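Local coordinates for absent in melanoma 1 protein (Homo sapiens, PDB 3CW3), which may act as a suppressor of malignant melanoma, possibly through interactions with the cytoskeleton, and is represented here by one of its beta/gamma-crystallin domains, at residues V38-I44 against I56-E60; G1-I5 against I16-S20; L30-I34 against S83-I89. All coordinates share one frame. Residue numbers count along the deposited sequence, not the author numbering.

Overall arrangement
The three contacts sample one beta/gamma-crystallin domain, built from two Greek key motifs that form two antiparallel sheets. Contacts 1 and 2 lie close together, their centres 10 Å apart. Val-39 N lies 2.9 Å from Lys-2 O, a probable hydrogen bond. Lys-2 N lies 2.9 Å from Arg-40 O, another probable one, while Trp-43 CH2 packs 3.4 Å from Val-18 O. Contact 3 sits across the chain's centre from contact 1, centres 19 Å apart, yet both use strand 33-40. Contacts 2 and 3 are 18 Å apart and meet through apolar groups, with Ile-16 CD1 3.8 Å from Leu-30 CD2. Bound glycerol, probably from the crystallisation liquor, lies about 4 Å from the side chains of Ile-56 and Val-87.

Contact 1 of 3, residues V38-I44 against I56-E60; sequences VVRGCWI and IPLEE
Trp-43 and Leu-58 form the antiparallel hydrogen-bonded pair that fixes the register: Trp-43 N donates to Leu-58 O at 2.8 Å, and Leu-58 N to Trp-43 O at 2.7 Å. Strands 42-44 and 56-58 run at 169° with axes 4.6 Å apart. Ile-44 and Pro-57 follow as a non-hydrogen-bonded pair, CA atoms 4.4 Å apart, their side chains on the face opposite Trp-43 and Leu-58. This hairpin belongs to the second Greek key of a beta/gamma-crystallin domain.

Before it, the chain turns through Gly-41 (phi 89°, psi -167°), where a CB would jam against Arg-40 O. Val-39 (psi -40°) and Arg-40 both face Lys-2, a classic beta bulge.

Side chains follow from chi1. Trp-43 (m, chi2 76°) leads its indole away from 56-60, back along its own segment, so that NE1 makes a weak 3.4 Å hydrogen bond to Arg-40 O; its ring also stacks with His-94. Leu-58 (m, t) enters the same face, and Val-38 (t) brings CG2 to 3.9 Å from Leu-58 CB. Cys-42 (m) places SG 4.1 Å from Glu-59 CG. Glu-60, extended (t, t), reaches a water 2.6 Å from OE1 that also donates to Val-39 O at 2.8 Å. A second water accepts from Glu-60 N (2.8 Å) and donates to Gly-41 O (2.7 Å).

The chemistry thus changes along the contact: direct backbone hydrogen bonds join Trp-43 and Leu-58, whereas water links Gly-41 and Val-39 to Glu-60, with Val-38 and Leu-58 in apolar contact and the Glu-59 and Glu-60 carboxylates exposed.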
loop_
_atom_site.group_PDB
_atom_site.type_symbol
_atom_site.label_atom_id
_atom_site.label_comp_id
_atom_site.label_asym_id
_atom_site.label_seq_id
_atom_site.Cartn_x
_atom_site.Cartn_y
_atom_site.Cartn_z
ATOM N N VAL A 38 4.848 -3.551 -7.974
ATOM C CA VAL A 38 3.972 -4.409 -8.755
ATOM C C VAL A 38 4.872 -4.968 -9.849
ATOM O O VAL A 38 5.300 -4.242 -10.749
ATOM C CB VAL A 38 2.792 -3.624 -9.390
ATOM C CG1 VAL A 38 2.049 -4.511 -10.385
ATOM C CG2 VAL A 38 1.828 -3.163 -8.304
ATOM N N VAL A 39 5.173 -6.257 -9.741
ATOM C CA VAL A 39 6.033 -6.944 -10.695
ATOM C C VAL A 39 5.273 -7.226 -11.982
ATOM O O VAL A 39 5.818 -7.115 -13.081
ATOM C CB VAL A 39 6.541 -8.272 -10.097
ATOM C CG1 VAL A 39 7.423 -8.983 -11.088
ATOM C CG2 VAL A 39 7.301 -7.998 -8.805
ATOM N N ARG A 40 4.011 -7.607 -11.837
ATOM C CA ARG A 40 3.162 -7.880 -12.983
ATOM C C ARG A 40 1.704 -7.864 -12.554
ATOM O O ARG A 40 1.382 -8.114 -11.384
ATOM C CB ARG A 40 3.519 -9.230 -13.616
ATOM C CG ARG A 40 3.565 -10.381 -12.643
ATOM C CD ARG A 40 3.866 -11.699 -13.343
ATOM N NE ARG A 40 3.848 -12.800 -12.388
ATOM C CZ ARG A 40 4.896 -13.194 -11.673
ATOM N NH1 ARG A 40 6.071 -12.590 -11.812
ATOM N NH2 ARG A 40 4.757 -14.179 -10.793
ATOM N N GLY A 41 0.831 -7.545 -13.501
ATOM C CA GLY A 41 -0.591 -7.500 -13.213
ATOM C C GLY A 41 -1.042 -6.141 -12.720
ATOM O O GLY A 41 -0.317 -5.146 -12.830
ATOM N N CYS A 42 -2.257 -6.103 -12.183
ATOM C CA CYS A 42 -2.835 -4.878 -11.657
ATOM C C CYS A 42 -3.358 -5.168 -10.262
ATOM O O CYS A 42 -3.834 -6.271 -9.981
ATOM C CB CYS A 42 -3.969 -4.391 -12.561
ATOM S SG CYS A 42 -3.434 -4.042 -14.259
ATOM N N TRP A 43 -3.269 -4.177 -9.388
ATOM C CA TRP A 43 -3.710 -4.353 -8.015
ATOM C C TRP A 43 -4.376 -3.110 -7.465
ATOM O O TRP A 43 -4.275 -2.033 -8.042
ATOM C CB TRP A 43 -2.514 -4.687 -7.125
ATOM C CG TRP A 43 -1.779 -5.914 -7.543
ATOM C CD1 TRP A 43 -0.922 -6.046 -8.600
ATOM C CD2 TRP A 43 -1.862 -7.199 -6.927
ATOM N NE1 TRP A 43 -0.464 -7.343 -8.677
ATOM C CE2 TRP A 43 -1.027 -8.071 -7.661
ATOM C CE3 TRP A 43 -2.564 -7.703 -5.823
ATOM C CZ2 TRP A 43 -0.875 -9.419 -7.328
ATOM C CZ3 TRP A 43 -2.411 -9.047 -5.492
ATOM C CH2 TRP A 43 -1.574 -9.887 -6.243
ATOM N N ILE A 44 -5.059 -3.274 -6.340
ATOM C CA ILE A 44 -5.701 -2.154 -5.676
ATOM C C ILE A 44 -5.411 -2.261 -4.188
ATOM O O ILE A 44 -5.652 -3.304 -3.578
ATOM C CB ILE A 44 -7.231 -2.159 -5.839
ATOM C CG1 ILE A 44 -7.617 -2.183 -7.319
ATOM C CG2 ILE A 44 -7.809 -0.907 -5.178
ATOM C CD1 ILE A 44 -9.086 -2.436 -7.538
ATOM N N ILE A 56 -6.087 2.824 -3.703
ATOM C CA ILE A 56 -4.969 3.228 -4.538
ATOM C C ILE A 56 -4.822 2.183 -5.630
ATOM O O ILE A 56 -4.409 1.053 -5.366
ATOM C CB ILE A 56 -3.641 3.284 -3.760
ATOM C CG1 ILE A 56 -3.728 4.313 -2.632
ATOM C CG2 ILE A 56 -2.506 3.642 -4.714
ATOM C CD1 ILE A 56 -2.460 4.397 -1.801
ATOM N N PRO A 57 -5.183 2.538 -6.869
ATOM C CA PRO A 57 -5.063 1.587 -7.975
ATOM C C PRO A 57 -3.598 1.521 -8.384
ATOM O O PRO A 57 -2.899 2.537 -8.371
ATOM C CB PRO A 57 -5.951 2.202 -9.048
ATOM C CG PRO A 57 -5.726 3.676 -8.839
ATOM C CD PRO A 57 -5.758 3.817 -7.324
ATOM N N LEU A 58 -3.134 0.330 -8.743
ATOM C CA LEU A 58 -1.742 0.155 -9.127
ATOM C C LEU A 58 -1.540 -0.757 -10.324
ATOM O O LEU A 58 -2.214 -1.776 -10.466
ATOM C CB LEU A 58 -0.943 -0.418 -7.952
ATOM C CG LEU A 58 -0.781 0.451 -6.704
ATOM C CD1 LEU A 58 -0.094 -0.357 -5.611
ATOM C CD2 LEU A 58 0.025 1.689 -7.052
ATOM N N GLU A 59 -0.602 -0.371 -11.181
ATOM C CA GLU A 59 -0.237 -1.165 -12.340
ATOM C C GLU A 59 1.265 -1.414 -12.202
ATOM O O GLU A 59 1.893 -0.923 -11.260
ATOM C CB GLU A 59 -0.559 -0.424 -13.642
ATOM C CG GLU A 59 -2.049 -0.158 -13.821
ATOM C CD GLU A 59 -2.399 0.398 -15.188
ATOM O OE1 GLU A 59 -1.551 1.095 -15.786
ATOM O OE2 GLU A 59 -3.530 0.151 -15.656
ATOM N N GLU A 60 1.836 -2.177 -13.125
ATOM C CA GLU A 60 3.258 -2.496 -13.079
ATOM C C GLU A 60 4.138 -1.290 -12.754
ATOM O O GLU A 60 4.016 -0.229 -13.368
ATOM C CB GLU A 60 3.688 -3.115 -14.412
ATOM C CG GLU A 60 5.139 -3.539 -14.466
ATOM C CD GLU A 60 5.487 -4.221 -15.778
ATOM O OE1 GLU A 60 6.674 -4.544 -15.990
ATOM O OE2 GLU A 60 4.566 -4.439 -16.592
HETATM O O HOH W 1 7.835 -5.367 -13.832
HETATM O O HOH W 2 0.190 -3.620 -14.939
#

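Contact 2 of 3, residues G1-I5 against I16-S20; sequences GKVVI and IEVFS
Strands 2-5 and 16-18 run antiparallel at 164°, their axes 4.7 Å apart, as a hairpin of the first Greek key in this beta/gamma-crystallin domain. Two hydrogen-bonded pairs flank a non-hydrogen-bonded one. At Val-3 and Val-18 (CA atoms 5.3 Å apart), Val-3 N donates to Val-18 O at 3.1 Å and Val-18 N to Val-3 O at 2.8 Å. At Ile-5 and Ile-16, whose CA atoms are 5.1 Å apart, Ile-5 N reaches Ile-16 O at 2.9 Å and Ile-16 N reaches Ile-5 O at 2.8 Å. Val-4 and Glu-17 lie between, CA atoms 4.5 Å apart.

Side chains alternate accordingly. Val-3 (p), Val-18 (t), Ile-5 (m, t) and Ile-16 (m, t) share one face: Val-3 CG1 lies 3.6 Å from Val-18 CB, and both valines pack on Trp-43. On the opposite face Val-4 CG1 meets Glu-17 CG at 3.8 Å. Past the paired strands, Phe-19 (m, chi2 -96°) leaves sideways, but its ring comes up against Lys-2, whose CG lies over one ring face and whose CD approaches Phe-19 CE1 at 3.5 Å. The open end is bridged by a water donating to Gly-1 O and Phe-19 O, each at 2.7 Å.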
loop_
_atom_site.group_PDB
_atom_site.type_symbol
_atom_site.label_atom_id
_atom_site.label_comp_id
_atom_site.label_asym_id
_atom_site.label_seq_id
_atom_site.Cartn_x
_atom_site.Cartn_y
_atom_site.Cartn_z
ATOM N N GLY A 1 -1.087 -12.067 -11.371
ATOM C CA GLY A 1 -0.079 -11.012 -11.099
ATOM C C GLY A 1 0.714 -11.268 -9.833
ATOM O O GLY A 1 0.556 -12.302 -9.182
ATOM N N LYS A 2 1.581 -10.320 -9.496
ATOM C CA LYS A 2 2.403 -10.406 -8.300
ATOM C C LYS A 2 2.840 -9.016 -7.856
ATOM O O LYS A 2 3.329 -8.223 -8.661
ATOM C CB LYS A 2 3.658 -11.262 -8.542
ATOM C CG LYS A 2 4.587 -11.302 -7.324
ATOM C CD LYS A 2 5.683 -12.366 -7.417
ATOM C CE LYS A 2 6.838 -11.937 -8.308
ATOM N NZ LYS A 2 7.923 -12.967 -8.343
ATOM N N VAL A 3 2.639 -8.718 -6.580
ATOM C CA VAL A 3 3.065 -7.437 -6.027
ATOM C C VAL A 3 3.852 -7.760 -4.764
ATOM O O VAL A 3 3.422 -8.581 -3.951
ATOM C CB VAL A 3 1.861 -6.503 -5.685
ATOM C CG1 VAL A 3 0.909 -7.174 -4.712
ATOM C CG2 VAL A 3 2.378 -5.198 -5.091
ATOM N N VAL A 4 5.028 -7.159 -4.624
ATOM C CA VAL A 4 5.851 -7.404 -3.450
ATOM C C VAL A 4 5.972 -6.116 -2.661
ATOM O O VAL A 4 6.030 -5.023 -3.235
ATOM C CB VAL A 4 7.271 -7.923 -3.825
ATOM C CG1 VAL A 4 7.153 -9.178 -4.682
ATOM C CG2 VAL A 4 8.058 -6.849 -4.554
ATOM N N ILE A 5 6.001 -6.253 -1.342
ATOM C CA ILE A 5 6.091 -5.108 -0.459
ATOM C C ILE A 5 7.320 -5.184 0.433
ATOM O O ILE A 5 7.477 -6.126 1.216
ATOM C CB ILE A 5 4.836 -5.016 0.443
ATOM C CG1 ILE A 5 3.584 -4.881 -0.428
ATOM C CG2 ILE A 5 4.967 -3.851 1.416
ATOM C CD1 ILE A 5 2.282 -4.942 0.341
ATOM N N ILE A 16 7.078 -8.893 1.587
ATOM C CA ILE A 16 5.885 -9.707 1.634
ATOM C C ILE A 16 5.527 -9.890 0.168
ATOM O O ILE A 16 5.311 -8.907 -0.545
ATOM C CB ILE A 16 4.748 -8.973 2.365
ATOM C CG1 ILE A 16 5.177 -8.671 3.804
ATOM C CG2 ILE A 16 3.487 -9.814 2.340
ATOM C CD1 ILE A 16 4.264 -7.705 4.537
ATOM N N GLU A 17 5.504 -11.139 -0.286
ATOM C CA GLU A 17 5.181 -11.440 -1.675
ATOM C C GLU A 17 3.708 -11.804 -1.786
ATOM O O GLU A 17 3.270 -12.822 -1.248
ATOM C CB GLU A 17 6.065 -12.585 -2.182
ATOM C CG GLU A 17 7.530 -12.188 -2.317
ATOM C CD GLU A 17 8.409 -13.316 -2.831
ATOM O OE1 GLU A 17 7.927 -14.130 -3.646
ATOM O OE2 GLU A 17 9.590 -13.378 -2.432
ATOM N N VAL A 18 2.944 -10.960 -2.476
ATOM C CA VAL A 18 1.508 -11.186 -2.631
ATOM C C VAL A 18 1.138 -11.731 -4.009
ATOM O O VAL A 18 1.372 -11.082 -5.029
ATOM C CB VAL A 18 0.725 -9.879 -2.378
ATOM C CG1 VAL A 18 -0.780 -10.150 -2.412
ATOM C CG2 VAL A 18 1.138 -9.280 -1.032
ATOM N N PHE A 19 0.548 -12.925 -4.022
ATOM C CA PHE A 19 0.142 -13.594 -5.263
ATOM C C PHE A 19 -1.377 -13.685 -5.404
ATOM O O PHE A 19 -1.880 -14.241 -6.386
ATOM C CB PHE A 19 0.690 -15.023 -5.295
ATOM C CG PHE A 19 2.179 -15.111 -5.434
ATOM C CD1 PHE A 19 2.762 -15.290 -6.684
ATOM C CD2 PHE A 19 3.001 -15.045 -4.314
ATOM C CE1 PHE A 19 4.143 -15.409 -6.815
ATOM C CE2 PHE A 19 4.382 -15.159 -4.435
ATOM C CZ PHE A 19 4.955 -15.343 -5.686
ATOM N N SER A 20 -2.111 -13.160 -4.432
ATOM C CA SER A 20 -3.564 -13.256 -4.498
ATOM C C SER A 20 -4.273 -12.225 -3.636
ATOM O O SER A 20 -3.638 -11.464 -2.906
ATOM C CB SER A 20 -3.990 -14.651 -4.044
ATOM O OG SER A 20 -3.491 -14.904 -2.740
HETATM O O HOH W 3 -0.746 -14.643 -8.790
#

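Contact 3 of 3, residues L30-I34 against S83-I89; sequences LSPVI and SDKPVVI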
loop_
_atom_site.group_PDB
_atom_site.type_symbol
_atom_site.label_atom_id
_atom_site.label_comp_id
_atom_site.label_asym_id
_atom_site.label_seq_id
_atom_site.Cartn_x
_atom_site.Cartn_y
_atom_site.Cartn_z
ATOM N N LEU A 30 3.871 -2.734 9.192
ATOM C CA LEU A 30 4.865 -2.344 8.199
ATOM C C LEU A 30 5.827 -1.263 8.706
ATOM O O LEU A 30 6.431 -1.416 9.766
ATOM C CB LEU A 30 4.140 -1.883 6.929
ATOM C CG LEU A 30 3.138 -2.913 6.379
ATOM C CD1 LEU A 30 2.346 -2.313 5.226
ATOM C CD2 LEU A 30 3.882 -4.173 5.932
ATOM N N SER A 31 5.979 -0.184 7.941
ATOM C CA SER A 31 6.860 0.923 8.318
ATOM C C SER A 31 6.281 2.228 7.779
ATOM O O SER A 31 5.365 2.210 6.960
ATOM C CB SER A 31 8.265 0.717 7.736
ATOM O OG SER A 31 8.867 -0.468 8.236
ATOM N N PRO A 32 6.811 3.380 8.231
ATOM C CA PRO A 32 6.318 4.685 7.765
ATOM C C PRO A 32 6.533 4.871 6.267
ATOM O O PRO A 32 5.788 5.592 5.597
ATOM C CB PRO A 32 7.135 5.675 8.589
ATOM C CG PRO A 32 7.375 4.924 9.874
ATOM C CD PRO A 32 7.740 3.547 9.365
ATOM N N VAL A 33 7.566 4.219 5.749
ATOM C CA VAL A 33 7.884 4.297 4.333
ATOM C C VAL A 33 8.130 2.891 3.798
ATOM O O VAL A 33 9.042 2.194 4.247
ATOM C CB VAL A 33 9.143 5.157 4.085
ATOM C CG1 VAL A 33 9.448 5.217 2.592
ATOM C CG2 VAL A 33 8.935 6.556 4.647
ATOM N N ILE A 34 7.310 2.478 2.841
ATOM C CA ILE A 34 7.449 1.156 2.253
ATOM C C ILE A 34 7.514 1.273 0.740
ATOM O O ILE A 34 7.065 2.263 0.156
ATOM C CB ILE A 34 6.258 0.242 2.629
ATOM C CG1 ILE A 34 4.951 0.851 2.112
ATOM C CG2 ILE A 34 6.197 0.056 4.143
ATOM C CD1 ILE A 34 3.726 0.004 2.390
ATOM N N SER A 83 4.554 10.143 8.165
ATOM C CA SER A 83 4.050 10.050 9.525
ATOM C C SER A 83 4.890 9.037 10.293
ATOM O O SER A 83 5.544 8.191 9.690
ATOM C CB SER A 83 2.593 9.590 9.505
ATOM O OG SER A 83 2.172 9.172 10.788
ATOM N N ASP A 84 4.868 9.125 11.618
ATOM C CA ASP A 84 5.617 8.193 12.452
ATOM C C ASP A 84 4.898 6.851 12.523
ATOM O O ASP A 84 5.500 5.827 12.835
ATOM C CB ASP A 84 5.783 8.762 13.860
ATOM C CG ASP A 84 6.662 9.989 13.884
ATOM O OD1 ASP A 84 7.861 9.859 13.558
ATOM O OD2 ASP A 84 6.159 11.082 14.215
ATOM N N LYS A 85 3.603 6.853 12.230
ATOM C CA LYS A 85 2.841 5.612 12.282
ATOM C C LYS A 85 3.051 4.771 11.026
ATOM O O LYS A 85 2.986 5.279 9.908
ATOM C CB LYS A 85 1.354 5.918 12.513
ATOM C CG LYS A 85 0.924 5.641 13.961
ATOM C CD LYS A 85 -0.334 6.387 14.396
ATOM C CE LYS A 85 -0.041 7.850 14.707
ATOM N NZ LYS A 85 0.195 8.663 13.469
ATOM N N PRO A 86 3.339 3.470 11.199
ATOM C CA PRO A 86 3.557 2.583 10.053
ATOM C C PRO A 86 2.397 2.653 9.069
ATOM O O PRO A 86 1.248 2.846 9.466
ATOM C CB PRO A 86 3.664 1.202 10.698
ATOM C CG PRO A 86 4.263 1.507 12.038
ATOM C CD PRO A 86 3.481 2.730 12.466
ATOM N N VAL A 87 2.702 2.514 7.785
ATOM C CA VAL A 87 1.660 2.532 6.771
ATOM C C VAL A 87 0.751 1.342 7.051
ATOM O O VAL A 87 1.228 0.232 7.283
ATOM C CB VAL A 87 2.256 2.387 5.350
ATOM C CG1 VAL A 87 1.147 2.100 4.340
ATOM C CG2 VAL A 87 2.995 3.660 4.968
ATOM N N VAL A 88 -0.556 1.574 7.051
ATOM C CA VAL A 88 -1.500 0.492 7.284
ATOM C C VAL A 88 -2.340 0.236 6.037
ATOM O O VAL A 88 -2.939 1.157 5.476
ATOM C CB VAL A 88 -2.445 0.805 8.467
ATOM C CG1 VAL A 88 -3.492 -0.297 8.600
ATOM C CG2 VAL A 88 -1.643 0.928 9.760
ATOM N N ILE A 89 -2.368 -1.019 5.603
ATOM C CA ILE A 89 -3.148 -1.417 4.437
ATOM C C ILE A 89 -4.289 -2.306 4.927
ATOM O O ILE A 89 -4.061 -3.274 5.661
ATOM C CB ILE A 89 -2.279 -2.198 3.417
ATOM C CG1 ILE A 89 -1.131 -1.314 2.925
ATOM C CG2 ILE A 89 -3.129 -2.643 2.236
ATOM C CD1 ILE A 89 -0.171 -2.022 1.982
HETATM O O HOH W 4 1.393 -1.367 9.412
HETATM O O HOH W 5 4.296 7.659 6.409
#
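Val-87 is the main knob by area: 83 Å² of it is covered by the partner segment, more than of any other residue in the contact. It directs its CB toward 30-34 and fits the hollow lined by Leu-30, Pro-32 and Ile-34. Its chi1 of 168° (t) places CG1 3.9 Å from Ile-34 CD1 and CG2 3.5 Å from Pro-32 O. Its backbone is held at the same point, since Val-87 N donates to Ser-31 O at 2.8 Å with an almost linear angle of 178°.

Deeper in, Leu-30 and Ile-34 both approach Ile-89: Leu-30 CD1 is 4.1 Å and Ile-34 CD1 4.4 Å from Ile-89 CD1. Leu-30 CD1 also nears Val-87 O at 3.5 Å.

Toward the outside, the ring of Pro-32 is a second bump, fitted against the carbonyl-lined bend of 83-85. Pro-32 CB lies 3.2 Å from Ser-83 O and Pro-32 CG 3.6 Å from Asp-84 O. An ST turn shapes that bend, with Ser-83 OG accepting from Lys-85 N at 3.1 Å. Pro-86 lies over the backbone, its CB 3.8 Å from Leu-30 C. Waters bridge the two edges: one joins Leu-30 N (2.8 Å) to Val-87 O (2.7 Å), the other Pro-32 O (2.7 Å) to Ser-83 N (3.1 Å).

Ser-31 turns away, its OG hydrogen-bonded to Ser-7 O. The contact lays an irregular chain after strand 61-66 against the start of strand 33-40, joining the two Greek key motifs of a beta/gamma-crystallin domain.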